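Local coordinates for bradyzoite surface antigen BSR4 (PDB 2JKS), which is a zinc-binding surface antigen of the bradyzoite stage of Toxoplasma gondii, built from two SRS domains and probably displayed on the parasite surface, at residues S30-S36 with K156-E162; T41-S47 with S115-E121; N64-K70 with A85-L91; A177-N183 with A296-C301. One frame throughout, in Å; residues are numbered along the deposited sequence.

Contact 1 (S30-S36 with K156-E162); sequences SGSLTLS and KLTVNVE
L33 leans over L157 and V159 from the neighbouring parallel strand. Its CB starts on the face shared with L35, L157 and V159, but with CG set between the backbone N and the carbonyl carbon (chi1 55°) the branch swings across. CD2 lies 3.9 Å from L157 CD1. CD1 runs beside V159 CG1 at 4.0 Å. L35 CD1 reaches the same V159 CG1, so both leucines touch this one methyl. Strands 29-35 and 152-161 form the parallel edge pair of a six-stranded mixed sheet in the first SRS domain, and the leucines of this face pack on A42 and F44 of strand 41-47. Backbone bonds alternate from G31 N to K156 O through to E162 N with L35 O, including a short one from L35 N to N160 O, 2.7 Å. The other face is polar and watered: S32 OG and N160 ND2 share one water, which accepts from the amide, while another donates to G31 O and also bonds T158 OG1. Near the strand ends, E162 lays its extended chain at about a right angle across T34, with CG 3.5 Å from T34 CG2.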
loop_
_atom_site.group_PDB
_atom_site.type_symbol
_atom_site.label_atom_id
_atom_site.label_comp_id
_atom_site.label_asym_id
_atom_site.label_seq_id
_atom_site.Cartn_x
_atom_site.Cartn_y
_atom_site.Cartn_z
ATOM N N SER A 30 -10.742 8.271 21.155
ATOM C CA SER A 30 -10.027 8.003 19.901
ATOM C C SER A 30 -8.590 7.522 20.124
ATOM O O SER A 30 -7.903 7.989 21.016
ATOM C CB SER A 30 -10.029 9.254 19.005
ATOM O OG SER A 30 -11.385 9.712 18.934
ATOM N N GLY A 31 -8.157 6.559 19.314
ATOM C CA GLY A 31 -6.803 6.076 19.398
ATOM C C GLY A 31 -6.479 5.467 18.059
ATOM O O GLY A 31 -7.335 5.448 17.186
ATOM N N SER A 32 -5.233 5.023 17.896
ATOM C CA SER A 32 -4.737 4.560 16.583
ATOM C C SER A 32 -3.899 3.365 16.799
ATOM O O SER A 32 -3.407 3.162 17.890
ATOM C CB SER A 32 -3.872 5.608 15.886
ATOM O OG SER A 32 -4.719 6.647 15.483
ATOM N N LEU A 33 -3.730 2.565 15.739
ATOM C CA LEU A 33 -2.614 1.611 15.700
ATOM C C LEU A 33 -2.193 1.447 14.238
ATOM O O LEU A 33 -2.914 1.880 13.345
ATOM C CB LEU A 33 -2.999 0.294 16.316
ATOM C CG LEU A 33 -4.223 -0.373 15.745
ATOM C CD1 LEU A 33 -3.796 -1.375 14.608
ATOM C CD2 LEU A 33 -4.862 -1.132 16.895
ATOM N N THR A 34 -1.025 0.866 14.001
ATOM C CA THR A 34 -0.485 0.759 12.638
ATOM C C THR A 34 -0.214 -0.687 12.286
ATOM O O THR A 34 0.389 -1.416 13.095
ATOM C CB THR A 34 0.830 1.599 12.489
ATOM O OG1 THR A 34 0.507 2.966 12.719
ATOM C CG2 THR A 34 1.486 1.426 11.092
ATOM N N LEU A 35 -0.671 -1.120 11.107
ATOM C CA LEU A 35 -0.270 -2.427 10.571
ATOM C C LEU A 35 0.795 -2.241 9.501
ATOM O O LEU A 35 0.806 -1.245 8.769
ATOM C CB LEU A 35 -1.461 -3.235 10.014
ATOM C CG LEU A 35 -2.546 -3.623 11.023
ATOM C CD1 LEU A 35 -3.721 -4.243 10.313
ATOM C CD2 LEU A 35 -1.993 -4.551 12.138
ATOM N N SER A 36 1.716 -3.201 9.455
ATOM C CA SER A 36 2.813 -3.195 8.489
ATOM C C SER A 36 3.481 -4.570 8.461
ATOM O O SER A 36 3.143 -5.437 9.274
ATOM C CB SER A 36 3.884 -2.174 8.868
ATOM O OG SER A 36 4.311 -2.354 10.213
ATOM N N LYS A 156 -13.473 5.370 18.919
ATOM C CA LYS A 156 -13.053 5.380 17.537
ATOM C C LYS A 156 -11.583 4.891 17.336
ATOM O O LYS A 156 -10.670 5.362 17.988
ATOM C CB LYS A 156 -13.283 6.784 16.996
ATOM C CG LYS A 156 -12.793 7.001 15.637
ATOM C CD LYS A 156 -12.407 8.432 15.574
ATOM C CE LYS A 156 -12.761 8.999 14.231
ATOM N NZ LYS A 156 -12.425 10.420 14.274
ATOM N N LEU A 157 -11.379 3.930 16.428
ATOM C CA LEU A 157 -10.050 3.402 16.182
ATOM C C LEU A 157 -9.611 3.718 14.763
ATOM O O LEU A 157 -10.248 3.291 13.828
ATOM C CB LEU A 157 -10.004 1.867 16.407
ATOM C CG LEU A 157 -8.629 1.193 16.198
ATOM C CD1 LEU A 157 -7.569 1.729 17.162
ATOM C CD2 LEU A 157 -8.711 -0.346 16.284
ATOM N N THR A 158 -8.518 4.461 14.620
ATOM C CA THR A 158 -7.908 4.642 13.328
ATOM C C THR A 158 -6.820 3.564 13.121
ATOM O O THR A 158 -5.897 3.446 13.919
ATOM C CB THR A 158 -7.331 6.066 13.161
ATOM O OG1 THR A 158 -8.390 7.036 13.326
ATOM C CG2 THR A 158 -6.669 6.246 11.795
ATOM N N VAL A 159 -6.918 2.802 12.028
ATOM C CA VAL A 159 -5.862 1.845 11.694
ATOM C C VAL A 159 -5.162 2.354 10.442
ATOM O O VAL A 159 -5.788 2.506 9.402
ATOM C CB VAL A 159 -6.427 0.427 11.447
ATOM C CG1 VAL A 159 -5.314 -0.656 11.010
ATOM C CG2 VAL A 159 -7.404 -0.048 12.682
ATOM N N ASN A 160 -3.870 2.619 10.583
ATOM C CA ASN A 160 -2.970 3.007 9.513
ATOM C C ASN A 160 -2.373 1.724 8.997
ATOM O O ASN A 160 -2.024 0.855 9.788
ATOM C CB ASN A 160 -1.901 3.937 10.115
ATOM C CG ASN A 160 -2.517 5.220 10.632
ATOM O OD1 ASN A 160 -3.083 5.976 9.850
ATOM N ND2 ASN A 160 -2.498 5.431 11.961
ATOM N N VAL A 161 -2.332 1.568 7.682
ATOM C CA VAL A 161 -1.702 0.423 7.050
ATOM C C VAL A 161 -0.566 0.985 6.178
ATOM O O VAL A 161 -0.818 1.786 5.274
ATOM C CB VAL A 161 -2.708 -0.384 6.190
ATOM C CG1 VAL A 161 -2.035 -1.603 5.606
ATOM C CG2 VAL A 161 -4.003 -0.720 7.037
ATOM N N GLU A 162 0.670 0.632 6.522
ATOM C CA GLU A 162 1.833 1.132 5.780
ATOM C C GLU A 162 1.953 0.367 4.482
ATOM O O GLU A 162 1.739 -0.840 4.459
ATOM C CB GLU A 162 3.103 0.965 6.593
ATOM C CG GLU A 162 3.012 1.723 7.911
ATOM C CD GLU A 162 4.319 1.803 8.675
ATOM O OE1 GLU A 162 5.256 1.050 8.359
ATOM O OE2 GLU A 162 4.395 2.623 9.613
HETATM O O HOH W 1 -9.134 7.523 15.882
HETATM O O HOH W 2 -3.521 7.829 13.437
#

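Contact 2 (T41-S47 with S115-E121); sequences TATFECS and SQKWSLE
F44 O takes the backbone N-H of W118 at 2.8 Å and is approached from two further directions: K117 CA offers a C-H contact, and the indole edge brings W118 CE3 to 3.2 Å, with the oxygen near the ring plane. With CG beside the backbone N (chi1 -58°) and the ring turned by chi2 of -92°, the six-membered ring faces strand 41-47. The F44 and W118 side chains run side by side in the same direction, F44 CD2 lying 4.0 Å from W118 CE3. C46 SG stands at the indole edge, 4.0 Å from W118 CZ3, in a cysteine sulfur-aromatic contact, and the same sulfur rests over the rim of one face of the F44 ring. Antiparallel bonds flank this group, C46 N to Q116 O on one side and the A42-L120 pair on the other. On the opposite face E45 and K117 cross obliquely; E45 OE1 and K117 NZ, of opposite charge, are 4.3 Å apart, beyond a salt bridge. A water donates to E45 OE1 and is only weakly held by K117 NZ. C46 is disulfide-bonded to C138 of strand 132-141, while F44 and W118 pack on I61 of strand 53-67, joining the two sheets of this SRS domain; strand 13-17 flanks strand 41-47.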
loop_
_atom_site.group_PDB
_atom_site.type_symbol
_atom_site.label_atom_id
_atom_site.label_comp_id
_atom_site.label_asym_id
_atom_site.label_seq_id
_atom_site.Cartn_x
_atom_site.Cartn_y
_atom_site.Cartn_z
ATOM N N THR A 41 -1.386 -8.251 12.078
ATOM C CA THR A 41 -2.663 -8.599 12.685
ATOM C C THR A 41 -3.122 -7.589 13.704
ATOM O O THR A 41 -2.421 -7.327 14.680
ATOM C CB THR A 41 -2.667 -9.986 13.367
ATOM O OG1 THR A 41 -2.386 -10.981 12.401
ATOM C CG2 THR A 41 -4.035 -10.272 13.993
ATOM N N ALA A 42 -4.318 -7.039 13.482
ATOM C CA ALA A 42 -4.952 -6.173 14.461
ATOM C C ALA A 42 -6.087 -6.909 15.216
ATOM O O ALA A 42 -6.746 -7.771 14.660
ATOM C CB ALA A 42 -5.508 -4.944 13.783
ATOM N N THR A 43 -6.287 -6.598 16.500
ATOM C CA THR A 43 -7.484 -7.077 17.162
ATOM C C THR A 43 -8.263 -5.929 17.775
ATOM O O THR A 43 -7.671 -4.956 18.252
ATOM C CB THR A 43 -7.216 -8.199 18.203
ATOM O OG1 THR A 43 -6.470 -7.664 19.287
ATOM C CG2 THR A 43 -6.426 -9.362 17.594
ATOM N N PHE A 44 -9.599 -6.067 17.780
ATOM C CA PHE A 44 -10.508 -5.039 18.279
ATOM C C PHE A 44 -11.562 -5.724 19.139
ATOM O O PHE A 44 -12.227 -6.646 18.687
ATOM C CB PHE A 44 -11.152 -4.247 17.121
ATOM C CG PHE A 44 -11.971 -3.035 17.563
ATOM C CD1 PHE A 44 -11.517 -2.185 18.563
ATOM C CD2 PHE A 44 -13.193 -2.749 16.940
ATOM C CE1 PHE A 44 -12.242 -1.067 18.952
ATOM C CE2 PHE A 44 -13.937 -1.630 17.313
ATOM C CZ PHE A 44 -13.441 -0.779 18.327
ATOM N N GLU A 45 -11.684 -5.273 20.378
ATOM C CA GLU A 45 -12.679 -5.840 21.287
ATOM C C GLU A 45 -13.567 -4.744 21.873
ATOM O O GLU A 45 -13.085 -3.621 22.154
ATOM C CB GLU A 45 -12.008 -6.665 22.376
ATOM C CG GLU A 45 -12.974 -7.117 23.451
ATOM C CD GLU A 45 -12.324 -8.042 24.468
ATOM O OE1 GLU A 45 -11.066 -8.093 24.505
ATOM O OE2 GLU A 45 -13.088 -8.707 25.233
ATOM N N CYS A 46 -14.861 -5.034 21.994
ATOM C CA CYS A 46 -15.803 -4.093 22.614
ATOM C C CYS A 46 -16.673 -4.778 23.634
ATOM O O CYS A 46 -17.354 -5.751 23.309
ATOM C CB CYS A 46 -16.667 -3.425 21.563
ATOM S SG CYS A 46 -15.637 -2.525 20.399
ATOM N N SER A 47 -16.634 -4.274 24.866
ATOM C CA SER A 47 -17.383 -4.902 25.936
ATOM C C SER A 47 -18.127 -3.861 26.744
ATOM O O SER A 47 -17.731 -2.697 26.800
ATOM C CB SER A 47 -16.474 -5.778 26.805
ATOM O OG SER A 47 -15.542 -5.005 27.518
ATOM N N SER A 115 -19.335 -8.996 24.835
ATOM C CA SER A 115 -17.899 -8.744 24.718
ATOM C C SER A 115 -17.323 -9.243 23.413
ATOM O O SER A 115 -16.488 -10.166 23.397
ATOM C CB SER A 115 -17.134 -9.373 25.851
ATOM O OG SER A 115 -15.769 -9.012 25.738
ATOM N N GLN A 116 -17.740 -8.616 22.332
ATOM C CA GLN A 116 -17.356 -9.036 21.020
ATOM C C GLN A 116 -15.932 -8.669 20.680
ATOM O O GLN A 116 -15.413 -7.630 21.124
ATOM C CB GLN A 116 -18.326 -8.442 20.018
ATOM C CG GLN A 116 -19.767 -8.867 20.318
ATOM C CD GLN A 116 -20.780 -7.873 19.807
ATOM O OE1 GLN A 116 -21.271 -7.010 20.557
ATOM N NE2 GLN A 116 -21.105 -7.977 18.530
ATOM N N LYS A 117 -15.292 -9.540 19.904
ATOM C CA LYS A 117 -13.944 -9.297 19.488
ATOM C C LYS A 117 -13.797 -9.709 18.018
ATOM O O LYS A 117 -14.455 -10.654 17.566
ATOM C CB LYS A 117 -12.959 -10.014 20.404
ATOM C CG LYS A 117 -11.480 -9.689 20.099
ATOM C CD LYS A 117 -10.606 -10.243 21.199
ATOM C CE LYS A 117 -9.139 -10.138 20.918
ATOM N NZ LYS A 117 -8.452 -10.594 22.187
ATOM N N TRP A 118 -12.941 -8.972 17.303
ATOM C CA TRP A 118 -12.681 -9.104 15.878
ATOM C C TRP A 118 -11.178 -9.073 15.654
ATOM O O TRP A 118 -10.452 -8.430 16.414
ATOM C CB TRP A 118 -13.329 -7.981 15.054
ATOM C CG TRP A 118 -14.813 -7.881 15.208
ATOM C CD1 TRP A 118 -15.773 -8.495 14.432
ATOM C CD2 TRP A 118 -15.509 -7.142 16.204
ATOM N NE1 TRP A 118 -17.027 -8.163 14.892
ATOM C CE2 TRP A 118 -16.894 -7.330 15.974
ATOM C CE3 TRP A 118 -15.099 -6.293 17.263
ATOM C CZ2 TRP A 118 -17.875 -6.730 16.789
ATOM C CZ3 TRP A 118 -16.062 -5.696 18.061
ATOM C CH2 TRP A 118 -17.445 -5.909 17.817
ATOM N N SER A 119 -10.744 -9.736 14.579
ATOM C CA SER A 119 -9.335 -9.866 14.187
ATOM C C SER A 119 -9.239 -9.481 12.722
ATOM O O SER A 119 -10.109 -9.878 11.950
ATOM C CB SER A 119 -8.924 -11.362 14.243
ATOM O OG SER A 119 -8.597 -11.727 15.548
ATOM N N LEU A 120 -8.207 -8.724 12.337
ATOM C CA LEU A 120 -7.923 -8.424 10.931
ATOM C C LEU A 120 -6.505 -8.872 10.692
ATOM O O LEU A 120 -5.570 -8.370 11.331
ATOM C CB LEU A 120 -8.120 -6.929 10.583
ATOM C CG LEU A 120 -7.561 -6.425 9.233
ATOM C CD1 LEU A 120 -8.255 -7.137 8.075
ATOM C CD2 LEU A 120 -7.700 -4.867 9.068
ATOM N N GLU A 121 -6.333 -9.863 9.823
ATOM C CA GLU A 121 -4.984 -10.367 9.547
ATOM C C GLU A 121 -4.637 -10.022 8.090
ATOM O O GLU A 121 -5.214 -10.552 7.171
ATOM C CB GLU A 121 -4.896 -11.895 9.781
ATOM C CG GLU A 121 -3.578 -12.502 9.270
ATOM C CD GLU A 121 -3.603 -13.993 9.318
ATOM O OE1 GLU A 121 -4.447 -14.613 8.610
ATOM O OE2 GLU A 121 -2.778 -14.558 10.056
HETATM O O HOH W 3 -8.530 -7.534 23.712
#

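Contact 3 (N64-K70 with A85-L91); sequences NVCDPKK and AGTEVTL
Strand 53-67, which runs out into a type I turn at D67-K70, pairs antiparallel with strand 83-89 and brings V65 and V89 together: V65 CG2 meets V89 CG2 at 3.9 Å. L91, at the start of the short helix 91-95, crosses V65 at about a right angle, with CG 4.0 Å from V65 CG1. V89 CG1 continues along the same face to D67 CB and the aliphatic chain of K70. Two backbone bonds join V65 and V89, and D67 N donates to T87 O at 2.7 Å. D67 O accepts two long bonds, from K70 N of the turn and T87 N across the pairing, which come from opposite faces of its carbonyl plane. This closes the strand end within the six-stranded sheet of the first SRS domain, where C66 is tied by a disulfide to C77. The D67 carboxylate reaches forward to form an Asx turn, OD1 receiving K69 N at 2.9 Å from above its plane; CG anti to the backbone N (chi1 -173°) carries it to that side. Beyond V65, the N64 amide and the E88 carboxylate are stacked with planes 9° apart, N64 ND2 lying 4.0 Å from E88 OE1. A water accepts from N64 ND2 and donates weakly to E88 OE2.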
loop_
_atom_site.group_PDB
_atom_site.type_symbol
_atom_site.label_atom_id
_atom_site.label_comp_id
_atom_site.label_asym_id
_atom_site.label_seq_id
_atom_site.Cartn_x
_atom_site.Cartn_y
_atom_site.Cartn_z
ATOM N N ASN A 64 -17.397 -4.176 6.018
ATOM C CA ASN A 64 -16.981 -2.828 5.686
ATOM C C ASN A 64 -16.066 -2.206 6.757
ATOM O O ASN A 64 -16.051 -2.650 7.901
ATOM C CB ASN A 64 -18.216 -1.923 5.486
ATOM C CG ASN A 64 -19.077 -2.343 4.303
ATOM O OD1 ASN A 64 -18.669 -2.230 3.143
ATOM N ND2 ASN A 64 -20.268 -2.835 4.594
ATOM N N VAL A 65 -15.284 -1.214 6.339
ATOM C CA VAL A 65 -14.599 -0.275 7.254
ATOM C C VAL A 65 -14.970 1.156 6.824
ATOM O O VAL A 65 -15.650 1.329 5.818
ATOM C CB VAL A 65 -13.033 -0.494 7.282
ATOM C CG1 VAL A 65 -12.672 -1.914 7.739
ATOM C CG2 VAL A 65 -12.420 -0.210 5.918
ATOM N N CYS A 66 -14.589 2.165 7.599
ATOM C CA CYS A 66 -14.807 3.548 7.219
ATOM C C CYS A 66 -13.572 4.155 6.581
ATOM O O CYS A 66 -12.465 3.990 7.086
ATOM C CB CYS A 66 -15.237 4.393 8.426
ATOM S SG CYS A 66 -16.632 3.659 9.262
ATOM N N ASP A 67 -13.771 4.857 5.475
ATOM C CA ASP A 67 -12.712 5.669 4.860
ATOM C C ASP A 67 -12.943 7.138 5.240
ATOM O O ASP A 67 -13.837 7.786 4.686
ATOM C CB ASP A 67 -12.761 5.550 3.331
ATOM C CG ASP A 67 -11.571 6.230 2.642
ATOM O OD1 ASP A 67 -10.823 7.007 3.281
ATOM O OD2 ASP A 67 -11.377 5.958 1.451
ATOM N N PRO A 68 -12.130 7.692 6.158
ATOM C CA PRO A 68 -12.456 9.088 6.470
ATOM C C PRO A 68 -12.262 10.080 5.312
ATOM O O PRO A 68 -12.664 11.243 5.432
ATOM C CB PRO A 68 -11.522 9.420 7.651
ATOM C CG PRO A 68 -11.069 8.109 8.162
ATOM C CD PRO A 68 -10.991 7.212 6.957
ATOM N N LYS A 69 -11.675 9.632 4.205
ATOM C CA LYS A 69 -11.378 10.513 3.066
ATOM C C LYS A 69 -12.548 10.559 2.104
ATOM O O LYS A 69 -12.705 11.530 1.379
ATOM C CB LYS A 69 -10.130 10.045 2.305
ATOM C CG LYS A 69 -8.864 10.033 3.121
ATOM C CD LYS A 69 -7.647 10.189 2.219
ATOM C CE LYS A 69 -6.366 9.944 2.999
ATOM N NZ LYS A 69 -5.384 11.054 2.878
ATOM N N LYS A 70 -13.339 9.489 2.082
ATOM C CA LYS A 70 -14.506 9.382 1.225
ATOM C C LYS A 70 -15.742 9.914 1.966
ATOM O O LYS A 70 -16.432 9.174 2.672
ATOM C CB LYS A 70 -14.679 7.930 0.785
ATOM C CG LYS A 70 -15.717 7.691 -0.304
ATOM C CD LYS A 70 -15.332 6.483 -1.173
ATOM C CE LYS A 70 -16.574 5.799 -1.739
ATOM N NZ LYS A 70 -17.559 6.812 -2.220
ATOM N N ALA A 85 -17.124 9.813 10.270
ATOM C CA ALA A 85 -15.760 9.421 9.910
ATOM C C ALA A 85 -15.731 8.882 8.490
ATOM O O ALA A 85 -15.284 7.747 8.233
ATOM C CB ALA A 85 -15.186 8.387 10.893
ATOM N N GLY A 86 -16.218 9.710 7.579
ATOM C CA GLY A 86 -16.273 9.368 6.187
ATOM C C GLY A 86 -17.333 8.342 5.846
ATOM O O GLY A 86 -18.458 8.385 6.352
ATOM N N THR A 87 -16.958 7.406 4.984
ATOM C CA THR A 87 -17.934 6.509 4.382
ATOM C C THR A 87 -17.486 5.058 4.402
ATOM O O THR A 87 -16.284 4.769 4.480
ATOM C CB THR A 87 -18.249 6.982 2.960
ATOM O OG1 THR A 87 -18.914 8.262 3.049
ATOM C CG2 THR A 87 -19.181 6.002 2.231
ATOM N N GLU A 88 -18.474 4.161 4.341
ATOM C CA GLU A 88 -18.258 2.715 4.204
ATOM C C GLU A 88 -17.586 2.292 2.901
ATOM O O GLU A 88 -18.082 2.585 1.819
ATOM C CB GLU A 88 -19.576 1.982 4.312
ATOM C CG GLU A 88 -20.127 1.953 5.710
ATOM C CD GLU A 88 -21.431 1.180 5.799
ATOM O OE1 GLU A 88 -21.955 0.739 4.759
ATOM O OE2 GLU A 88 -21.943 1.028 6.920
ATOM N N VAL A 89 -16.466 1.582 3.024
ATOM C CA VAL A 89 -15.768 0.973 1.885
ATOM C C VAL A 89 -15.433 -0.471 2.271
ATOM O O VAL A 89 -15.430 -0.791 3.447
ATOM C CB VAL A 89 -14.469 1.772 1.531
ATOM C CG1 VAL A 89 -14.833 3.204 1.108
ATOM C CG2 VAL A 89 -13.472 1.823 2.736
ATOM N N THR A 90 -15.117 -1.341 1.308
ATOM C CA THR A 90 -14.597 -2.645 1.688
ATOM C C THR A 90 -13.069 -2.487 1.861
ATOM O O THR A 90 -12.490 -1.479 1.379
ATOM C CB THR A 90 -14.979 -3.742 0.684
ATOM O OG1 THR A 90 -14.294 -3.514 -0.553
ATOM C CG2 THR A 90 -16.513 -3.724 0.460
ATOM N N LEU A 91 -12.429 -3.405 2.588
ATOM C CA LEU A 91 -10.968 -3.291 2.774
ATOM C C LEU A 91 -10.244 -3.509 1.461
ATOM O O LEU A 91 -9.307 -2.789 1.138
ATOM C CB LEU A 91 -10.430 -4.304 3.786
ATOM C CG LEU A 91 -10.224 -3.812 5.207
ATOM C CD1 LEU A 91 -9.665 -4.981 5.986
ATOM C CD2 LEU A 91 -9.302 -2.575 5.277
HETATM O O HOH W 4 -21.768 -1.660 7.156
#

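Contact 4 (A177-N183 with A296-C301); sequences AYGKGSN and AAPTSC. Unlike the reference sequence in segment 296-301: A296 (reference Gly).
With chi1 66°, T299 tucks OG1 between its backbone N and carbonyl carbon and points the hydroxyl at G179 O, 2.7 Å away, while Y178, its ring carbon CG beside the backbone N (chi1 -48°), turns the edge of its ring to T299 O. T299 N also donates to Y178 O, at 3.0 Å, so one threonine grips two successive carbonyls, both from above the carbonyl plane. G179 O takes a second donor, S182 N, on the opposite face. T299 O lies in the plane of the Y178 ring, 3.5 Å from Y178 CD1. Y178 CB touches A297 CB at 4.0 Å, and P298 packs its ring carbons on the K180 backbone, CG 3.7 Å from K180 N. These two loops belong to the second SRS domain: 177-183 follows C176, which is disulfide-bonded to C301, and D131 and L129 of the first domain meet the loops through K180, Y178 and A296. The Y178 hydroxyl is bonded to C202 O. T299 thus supplies both a backbone N-H and a hydroxyl to the facing loop; its own buried O has no hydrogen-bond partner in the model, and the aromatic edge against it, which is weakly positive, probably offsets part of that cost.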
loop_
_atom_site.group_PDB
_atom_site.type_symbol
_atom_site.label_atom_id
_atom_site.label_comp_id
_atom_site.label_asym_id
_atom_site.label_seq_id
_atom_site.Cartn_x
_atom_site.Cartn_y
_atom_site.Cartn_z
ATOM N N ALA A 177 6.332 0.574 -5.013
ATOM C CA ALA A 177 5.351 1.205 -4.122
ATOM C C ALA A 177 5.846 2.614 -3.758
ATOM O O ALA A 177 6.924 3.040 -4.188
ATOM C CB ALA A 177 5.106 0.327 -2.890
ATOM N N TYR A 178 5.045 3.360 -2.992
ATOM C CA TYR A 178 5.123 4.816 -2.984
ATOM C C TYR A 178 4.803 5.361 -1.581
ATOM O O TYR A 178 4.696 6.592 -1.393
ATOM C CB TYR A 178 4.108 5.420 -4.006
ATOM C CG TYR A 178 4.169 4.748 -5.363
ATOM C CD1 TYR A 178 5.228 5.030 -6.250
ATOM C CD2 TYR A 178 3.226 3.783 -5.734
ATOM C CE1 TYR A 178 5.358 4.355 -7.437
ATOM C CE2 TYR A 178 3.329 3.140 -6.931
ATOM C CZ TYR A 178 4.412 3.405 -7.759
ATOM O OH TYR A 178 4.471 2.773 -8.942
ATOM N N GLY A 179 4.698 4.460 -0.603
ATOM C CA GLY A 179 4.512 4.861 0.800
ATOM C C GLY A 179 5.670 5.623 1.381
ATOM O O GLY A 179 6.784 5.548 0.867
ATOM N N LYS A 180 5.406 6.367 2.447
ATOM C CA LYS A 180 6.454 7.019 3.235
ATOM C C LYS A 180 7.717 6.151 3.494
ATOM O O LYS A 180 8.858 6.652 3.404
ATOM C CB LYS A 180 5.871 7.530 4.608
ATOM C CG LYS A 180 6.761 8.561 5.334
ATOM C CD LYS A 180 6.305 8.780 6.796
ATOM C CE LYS A 180 7.227 9.752 7.579
ATOM N NZ LYS A 180 8.428 9.074 8.174
ATOM N N GLY A 181 7.524 4.876 3.804
ATOM C CA GLY A 181 8.618 3.963 4.064
ATOM C C GLY A 181 8.986 2.995 2.937
ATOM O O GLY A 181 9.807 2.127 3.139
ATOM N N SER A 182 8.384 3.145 1.751
ATOM C CA SER A 182 8.502 2.161 0.670
ATOM C C SER A 182 9.824 2.209 -0.048
ATOM O O SER A 182 10.232 1.209 -0.670
ATOM C CB SER A 182 7.415 2.391 -0.360
ATOM O OG SER A 182 6.144 2.008 0.086
ATOM N N ASN A 183 10.508 3.361 0.002
ATOM C CA ASN A 183 11.709 3.562 -0.844
ATOM C C ASN A 183 12.931 4.110 -0.111
ATOM O O ASN A 183 13.415 5.188 -0.439
ATOM C CB ASN A 183 11.332 4.431 -2.046
ATOM C CG ASN A 183 10.245 3.780 -2.904
ATOM O OD1 ASN A 183 9.104 4.262 -2.948
ATOM N ND2 ASN A 183 10.586 2.685 -3.578
ATOM N N ALA A 296 -0.288 9.702 1.164
ATOM C CA ALA A 296 -0.307 8.259 0.940
ATOM C C ALA A 296 0.841 7.822 -0.008
ATOM O O ALA A 296 1.471 6.742 0.145
ATOM C CB ALA A 296 -1.645 7.869 0.383
ATOM N N ALA A 297 1.121 8.699 -0.976
ATOM C CA ALA A 297 2.106 8.404 -2.021
ATOM C C ALA A 297 3.270 9.406 -2.041
ATOM O O ALA A 297 3.507 10.040 -3.057
ATOM C CB ALA A 297 1.405 8.341 -3.399
ATOM N N PRO A 298 3.981 9.572 -0.909
ATOM C CA PRO A 298 4.945 10.616 -1.026
ATOM C C PRO A 298 6.223 10.185 -1.768
ATOM O O PRO A 298 6.861 11.057 -2.349
ATOM C CB PRO A 298 5.218 11.021 0.434
ATOM C CG PRO A 298 4.948 9.830 1.241
ATOM C CD PRO A 298 3.998 8.950 0.442
ATOM N N THR A 299 6.583 8.889 -1.819
ATOM C CA THR A 299 7.906 8.567 -2.366
ATOM C C THR A 299 7.891 7.945 -3.761
ATOM O O THR A 299 6.882 7.386 -4.200
ATOM C CB THR A 299 8.723 7.667 -1.430
ATOM O OG1 THR A 299 8.079 6.385 -1.335
ATOM C CG2 THR A 299 8.919 8.331 -0.055
ATOM N N SER A 300 9.037 7.988 -4.438
ATOM C CA SER A 300 9.180 7.340 -5.753
ATOM C C SER A 300 10.060 6.097 -5.683
ATOM O O SER A 300 10.888 5.944 -4.792
ATOM C CB SER A 300 9.803 8.294 -6.782
ATOM O OG SER A 300 9.000 9.444 -6.872
ATOM N N CYS A 301 9.878 5.242 -6.672
ATOM C CA CYS A 301 10.575 3.980 -6.777
ATOM C C CYS A 301 11.690 4.067 -7.820
ATOM O O CYS A 301 11.417 4.204 -9.022
ATOM C CB CYS A 301 9.550 2.933 -7.164
ATOM S SG CYS A 301 10.136 1.229 -7.403
#

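How the contacts relate
Contacts 1, 2 and 3 share the first SRS domain, with contact 3 nested along the chain inside the loop closed by contact 2, and contact 2 inside that of contact 1. Contacts 1 and 2 lie on facing sheets, centres 13 Å apart, and meet where L35 CD2 packs 3.6 Å from T41 C and L157 CD2 4.1 Å from F44 CD1. Contacts 1 and 3 reach the same sheet. Contact 4 belongs to the second domain, its nearest atoms about 6 Å from contacts 1 and 3 and about 17 Å from contact 2. A zinc ion bound by E96 and D205 bridges the domains; the nearest side-chain atoms of D205 and Y178 are about 4 Å apart.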